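PDB 6Q1I: endoglucanase A from Clostridium longisporum, which cleaves internal beta-1,4-glucosidic linkages in barley beta-glucan, lichenan and carboxymethylcellulose, also hydrolyses xylan, and prefers the longer cellooligosaccharides. Local coordinates for residues A203-T208 and I230-A235; V280-F285 and R310-V315. All blocks are in the same frame, centred on the assembly; numbering follows the deposited sequence.

Contact 1 of 2, residues A203-T208 and I230-A235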
loop_
_atom_site.group_PDB
_atom_site.type_symbol
_atom_site.label_atom_id
_atom_site.label_comp_id
_atom_site.label_asym_id
_atom_site.label_seq_id
_atom_site.Cartn_x
_atom_site.Cartn_y
_atom_site.Cartn_z
ATOM N N ALA A 203 -11.972 -7.230 -5.976
ATOM C CA ALA A 203 -10.567 -7.216 -6.348
ATOM C C ALA A 203 -9.702 -7.376 -5.108
ATOM O O ALA A 203 -9.943 -6.738 -4.073
ATOM C CB ALA A 203 -10.232 -5.898 -7.043
ATOM N N VAL A 204 -8.671 -8.211 -5.226
ATOM C CA VAL A 204 -7.745 -8.475 -4.130
ATOM C C VAL A 204 -6.320 -8.292 -4.627
ATOM O O VAL A 204 -5.870 -9.022 -5.518
ATOM C CB VAL A 204 -7.942 -9.876 -3.526
ATOM C CG1 VAL A 204 -6.905 -10.126 -2.426
ATOM C CG2 VAL A 204 -9.352 -10.043 -2.979
ATOM N N MET A 205 -5.621 -7.313 -4.061
ATOM C CA MET A 205 -4.196 -7.112 -4.260
ATOM C C MET A 205 -3.402 -8.037 -3.346
ATOM O O MET A 205 -3.809 -8.320 -2.214
ATOM C CB MET A 205 -3.830 -5.667 -3.910
ATOM C CG MET A 205 -4.293 -4.654 -4.927
ATOM S SD MET A 205 -4.141 -2.923 -4.434
ATOM C CE MET A 205 -2.409 -2.831 -4.043
ATOM N N MET A 206 -2.254 -8.502 -3.846
ATOM C CA MET A 206 -1.352 -9.302 -3.030
ATOM C C MET A 206 0.072 -9.041 -3.481
ATOM O O MET A 206 0.312 -8.893 -4.690
ATOM C CB MET A 206 -1.655 -10.798 -3.107
ATOM C CG MET A 206 -1.742 -11.365 -4.504
ATOM S SD MET A 206 -2.363 -13.053 -4.535
ATOM C CE MET A 206 -3.854 -12.890 -3.651
ATOM N N PRO A 207 1.020 -8.950 -2.549
ATOM C CA PRO A 207 2.371 -8.515 -2.902
ATOM C C PRO A 207 3.325 -9.644 -3.254
ATOM O O PRO A 207 3.142 -10.810 -2.884
ATOM C CB PRO A 207 2.857 -7.844 -1.610
ATOM C CG PRO A 207 2.181 -8.647 -0.535
ATOM C CD PRO A 207 0.820 -8.973 -1.087
ATOM N N THR A 208 4.372 -9.258 -3.975
ATOM C CA THR A 208 5.593 -10.033 -4.021
ATOM C C THR A 208 6.259 -10.021 -2.641
ATOM O O THR A 208 5.867 -9.276 -1.737
ATOM C CB THR A 208 6.559 -9.391 -5.009
ATOM O OG1 THR A 208 6.773 -8.048 -4.581
ATOM C CG2 THR A 208 6.013 -9.392 -6.426
ATOM N N ILE A 230 -4.840 -8.755 -8.223
ATOM C CA ILE A 230 -3.959 -7.678 -8.648
ATOM C C ILE A 230 -2.623 -7.875 -7.940
ATOM O O ILE A 230 -2.591 -8.136 -6.734
ATOM C CB ILE A 230 -4.552 -6.314 -8.233
ATOM C CG1 ILE A 230 -5.948 -6.088 -8.822
ATOM C CG2 ILE A 230 -3.598 -5.172 -8.620
ATOM C CD1 ILE A 230 -6.701 -4.917 -8.184
ATOM N N ALA A 231 -1.518 -7.742 -8.670
ATOM C CA ALA A 231 -0.206 -7.752 -8.031
ATOM C C ALA A 231 0.080 -6.398 -7.380
ATOM O O ALA A 231 -0.218 -5.348 -7.957
ATOM C CB ALA A 231 0.871 -8.049 -9.071
ATOM N N SER A 232 0.708 -6.429 -6.203
ATOM C CA SER A 232 1.127 -5.238 -5.471
ATOM C C SER A 232 2.650 -5.177 -5.416
ATOM O O SER A 232 3.297 -6.110 -4.931
ATOM C CB SER A 232 0.583 -5.279 -4.038
ATOM O OG SER A 232 1.129 -4.234 -3.257
ATOM N N VAL A 233 3.223 -4.059 -5.870
ATOM C CA VAL A 233 4.624 -3.746 -5.626
ATOM C C VAL A 233 4.717 -2.336 -5.062
ATOM O O VAL A 233 3.830 -1.502 -5.260
ATOM C CB VAL A 233 5.535 -3.897 -6.870
ATOM C CG1 VAL A 233 5.533 -5.327 -7.372
ATOM C CG2 VAL A 233 5.116 -2.949 -7.979
ATOM N N HIS A 234 5.806 -2.087 -4.338
ATOM C CA HIS A 234 6.173 -0.760 -3.855
ATOM C C HIS A 234 7.465 -0.377 -4.553
ATOM O O HIS A 234 8.361 -1.212 -4.721
ATOM C CB HIS A 234 6.338 -0.770 -2.338
ATOM C CG HIS A 234 5.084 -1.154 -1.623
ATOM N ND1 HIS A 234 5.051 -1.466 -0.286
ATOM C CD2 HIS A 234 3.816 -1.297 -2.072
ATOM C CE1 HIS A 234 3.821 -1.797 0.059
ATOM N NE2 HIS A 234 3.050 -1.698 -1.006
ATOM N N ALA A 235 7.546 0.871 -5.010
ATOM C CA ALA A 235 8.663 1.260 -5.878
ATOM C C ALA A 235 9.018 2.723 -5.598
ATOM O O ALA A 235 8.603 3.657 -6.298
ATOM C CB ALA A 235 8.326 1.025 -7.350
#

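Contact 2 of 2, residues V280-F285 and R310-V315. Unlike the reference sequence in segment 280-285: Gln284 (reference Glu).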
loop_
_atom_site.group_PDB
_atom_site.type_symbol
_atom_site.label_atom_id
_atom_site.label_comp_id
_atom_site.label_asym_id
_atom_site.label_seq_id
_atom_site.Cartn_x
_atom_site.Cartn_y
_atom_site.Cartn_z
ATOM N N VAL A 280 -1.238 -4.730 -12.199
ATOM C CA VAL A 280 -0.333 -4.358 -11.119
ATOM C C VAL A 280 -0.683 -2.962 -10.617
ATOM O O VAL A 280 -1.007 -2.065 -11.402
ATOM C CB VAL A 280 1.153 -4.478 -11.542
ATOM C CG1 VAL A 280 1.462 -3.630 -12.775
ATOM C CG2 VAL A 280 2.083 -4.134 -10.389
ATOM N N VAL A 281 -0.616 -2.785 -9.300
ATOM C CA VAL A 281 -0.758 -1.490 -8.647
ATOM C C VAL A 281 0.522 -1.222 -7.870
ATOM O O VAL A 281 0.992 -2.085 -7.120
ATOM C CB VAL A 281 -1.971 -1.471 -7.699
ATOM C CG1 VAL A 281 -1.917 -0.274 -6.745
ATOM C CG2 VAL A 281 -3.281 -1.494 -8.483
ATOM N N ILE A 282 1.074 -0.024 -8.036
ATOM C CA ILE A 282 2.193 0.445 -7.223
ATOM C C ILE A 282 1.572 1.091 -5.985
ATOM O O ILE A 282 1.158 2.255 -6.005
ATOM C CB ILE A 282 3.096 1.407 -7.997
ATOM C CG1 ILE A 282 3.727 0.696 -9.195
ATOM C CG2 ILE A 282 4.183 1.961 -7.090
ATOM C CD1 ILE A 282 4.418 1.614 -10.179
ATOM N N GLY A 283 1.478 0.321 -4.896
ATOM C CA GLY A 283 0.747 0.775 -3.729
ATOM C C GLY A 283 1.482 1.746 -2.840
ATOM O O GLY A 283 0.858 2.345 -1.955
ATOM N N GLN A 284 2.789 1.910 -3.053
ATOM C CA GLN A 284 3.592 2.925 -2.376
ATOM C C GLN A 284 4.678 3.406 -3.323
ATOM O O GLN A 284 5.385 2.590 -3.923
ATOM C CB GLN A 284 4.276 2.394 -1.106
ATOM C CG GLN A 284 3.331 1.899 -0.019
ATOM C CD GLN A 284 4.003 1.421 1.262
ATOM O OE1 GLN A 284 3.383 0.758 2.083
ATOM N NE2 GLN A 284 5.244 1.780 1.445
ATOM N N PHE A 285 4.828 4.727 -3.420
ATOM C CA PHE A 285 5.993 5.375 -4.015
ATOM C C PHE A 285 6.114 6.750 -3.373
ATOM O O PHE A 285 5.267 7.157 -2.575
ATOM C CB PHE A 285 5.930 5.435 -5.550
ATOM C CG PHE A 285 5.083 6.554 -6.107
ATOM C CD1 PHE A 285 3.714 6.578 -5.915
ATOM C CD2 PHE A 285 5.657 7.558 -6.868
ATOM C CE1 PHE A 285 2.929 7.606 -6.443
ATOM C CE2 PHE A 285 4.878 8.580 -7.399
ATOM C CZ PHE A 285 3.517 8.595 -7.190
ATOM N N ARG A 310 0.800 3.393 -18.883
ATOM C CA ARG A 310 0.877 1.942 -18.876
ATOM C C ARG A 310 -0.292 1.288 -18.150
ATOM O O ARG A 310 -0.316 0.059 -18.027
ATOM C CB ARG A 310 2.202 1.511 -18.234
ATOM C CG ARG A 310 3.418 1.855 -19.086
ATOM C CD ARG A 310 4.716 1.841 -18.283
ATOM N NE ARG A 310 5.877 2.005 -19.144
ATOM C CZ ARG A 310 6.309 3.168 -19.627
ATOM N NH1 ARG A 310 5.688 4.305 -19.331
ATOM N NH2 ARG A 310 7.370 3.192 -20.422
ATOM N N GLY A 311 -1.251 2.075 -17.659
ATOM C CA GLY A 311 -2.378 1.526 -16.924
ATOM C C GLY A 311 -2.050 1.078 -15.520
ATOM O O GLY A 311 -2.740 0.199 -14.989
ATOM N N ILE A 312 -1.008 1.643 -14.909
ATOM C CA ILE A 312 -0.554 1.281 -13.573
ATOM C C ILE A 312 -0.940 2.402 -12.609
ATOM O O ILE A 312 -0.360 3.496 -12.672
ATOM C CB ILE A 312 0.962 1.039 -13.529
ATOM C CG1 ILE A 312 1.376 -0.033 -14.541
ATOM C CG2 ILE A 312 1.386 0.663 -12.103
ATOM C CD1 ILE A 312 2.877 -0.217 -14.662
ATOM N N PRO A 313 -1.870 2.174 -11.685
ATOM C CA PRO A 313 -2.094 3.138 -10.600
ATOM C C PRO A 313 -0.880 3.223 -9.683
ATOM O O PRO A 313 -0.186 2.230 -9.448
ATOM C CB PRO A 313 -3.297 2.551 -9.848
ATOM C CG PRO A 313 -3.929 1.587 -10.786
ATOM C CD PRO A 313 -2.828 1.058 -11.643
ATOM N N CYS A 314 -0.641 4.422 -9.137
ATOM C CA CYS A 314 0.457 4.619 -8.205
ATOM C C CYS A 314 -0.027 5.481 -7.053
ATOM O O CYS A 314 -0.739 6.469 -7.243
ATOM C CB CYS A 314 1.690 5.198 -8.903
ATOM S SG CYS A 314 1.343 6.613 -9.950
ATOM N N VAL A 315 0.363 5.075 -5.847
ATOM C CA VAL A 315 -0.200 5.597 -4.601
ATOM C C VAL A 315 0.938 6.178 -3.754
ATOM O O VAL A 315 1.813 5.443 -3.271
ATOM C CB VAL A 315 -0.959 4.493 -3.851
ATOM C CG1 VAL A 315 -1.739 5.074 -2.698
ATOM C CG2 VAL A 315 -1.904 3.722 -4.793
HETATM O O HOH W 1 -1.895 -2.422 -14.079
#

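Contact 1 of 2, residues A203-T208 and I230-A235
Met205, Met206 and Pro207 pair in parallel register with Ile230, Ala231 and Ser232, the axes of segments 204-208 and 230-234 inclined at 47°, in keeping with the twist of neighbouring strands in a closed barrel. These are the fifth and sixth strands of the eight-stranded TIM barrel that forms the catalytic domain of this family 5 glycoside hydrolase, and the short helix 215-219 lies on the crossover between them. The backbone bonds alternate: Ile230 N donates to Val204 O at 2.9 Å, the carbonyl of Ile230 receives Met206 N, and Met206 O takes Ser232 N. Toward the C-terminal end the pairing slackens, and Thr208 N reaches Ser232 O in a weak bond of 3.5 Å. Ile230 O is gripped twice, since Met205 CA also approaches it at 3.1 Å in a CA-H...O contact.

Side chains of Met205, Pro207, Ile230 and Ser232 share the barrel interior. Met205 lays its CG against Ile230 CB at 3.7 Å and the neighbouring CG2, the two side chains crossing at a slant, while CD1 of the isoleucine extends back to Ala203 CB. The methionine chain bends about its CG-SD bond (chi3 56°), which swings the methyl beside Ser232, with Met205 CE 3.9 Å from Ser232 CB. Val281 of the next strand packs on both Met205 and Ile230, continuing this apolar layer.

On the other face Met206 and Ala231 point outward toward the surrounding helices: the methionine touches Asn185 of helix 175-194, and the alanine meets Phe273 of helix 256-275. Thr208 OG1, hydrogen-bonded to Ser212 O, sits 4.1 Å from Val233 CG1 at the end of the pair.

Contact 2 of 2, residues V280-F285 and R310-V315
Phe285 turns its ring into the position between backbone N and carbonyl carbon (chi1 81°), bringing it to the Val315 carbonyl and Cys314 CB. The ring edge faces that carbonyl, with Phe285 CD1 3.4 Å from Val315 O, and CE1 approaches Cys314 CB at 3.7 Å. An oblique sulfur-aromatic contact from Cys314 SG holds in one of two conformers and is therefore less certain. Tyr303 stacks on the phenylalanine and Trp316 meets it edge-to-face.

Ile282 and Cys314 form a parallel bridge where the loop 310-313 runs into strand 314-318. Ile282 N donates to Pro313 O at 2.9 Å, Ile282 O accepts Val315 N, and Val315 O takes Phe285 N at 3.1 Å. Ile282 leans its CD1 on Ile312 CG2 at 3.7 Å, beside helix 293-309, whereas Val281 sets CG2 against Pro313 CG, the two side chains nearly perpendicular. At the entry to the pair, a water accepts from Val280 N and donates to Gly311 O, bridging the strand to the Schellman motif that ends the helix.

Gln284, which replaces the glutamate of the reference sequence, starts away from 310-315 at CB, and its OE1 is hydrogen-bonded to Arg73. Strand, helix and strand form a beta-alpha-beta unit of the TIM barrel, whose seventh strand carries the probable nucleophile position near its C-terminal end, as in family 5 glycoside hydrolases.

Contacts 1 and 2 follow one another along the chain and round the barrel wall, their centres about 9 Å apart. Strands 229-234 and 280-285 are neighbours, so the four strands form a continuous arc from the fifth to the eighth. Between the contacts Ala231 O probably accepts Val281 N at 2.9 Å, and Ala235 N probably donates to Gln284 O at 3.0 Å. The C-terminal ends of strands 229-234 and 280-285 meet at the probable active site: His234 CE1 packs 3.3 Å from Gln284 OE1, while His234 ND1 is hydrogen-bonded to Gln160. The side chains of Gln284 and Gln160, about 4 Å apart, occupy the positions assigned by similarity to nucleophile and proton donor.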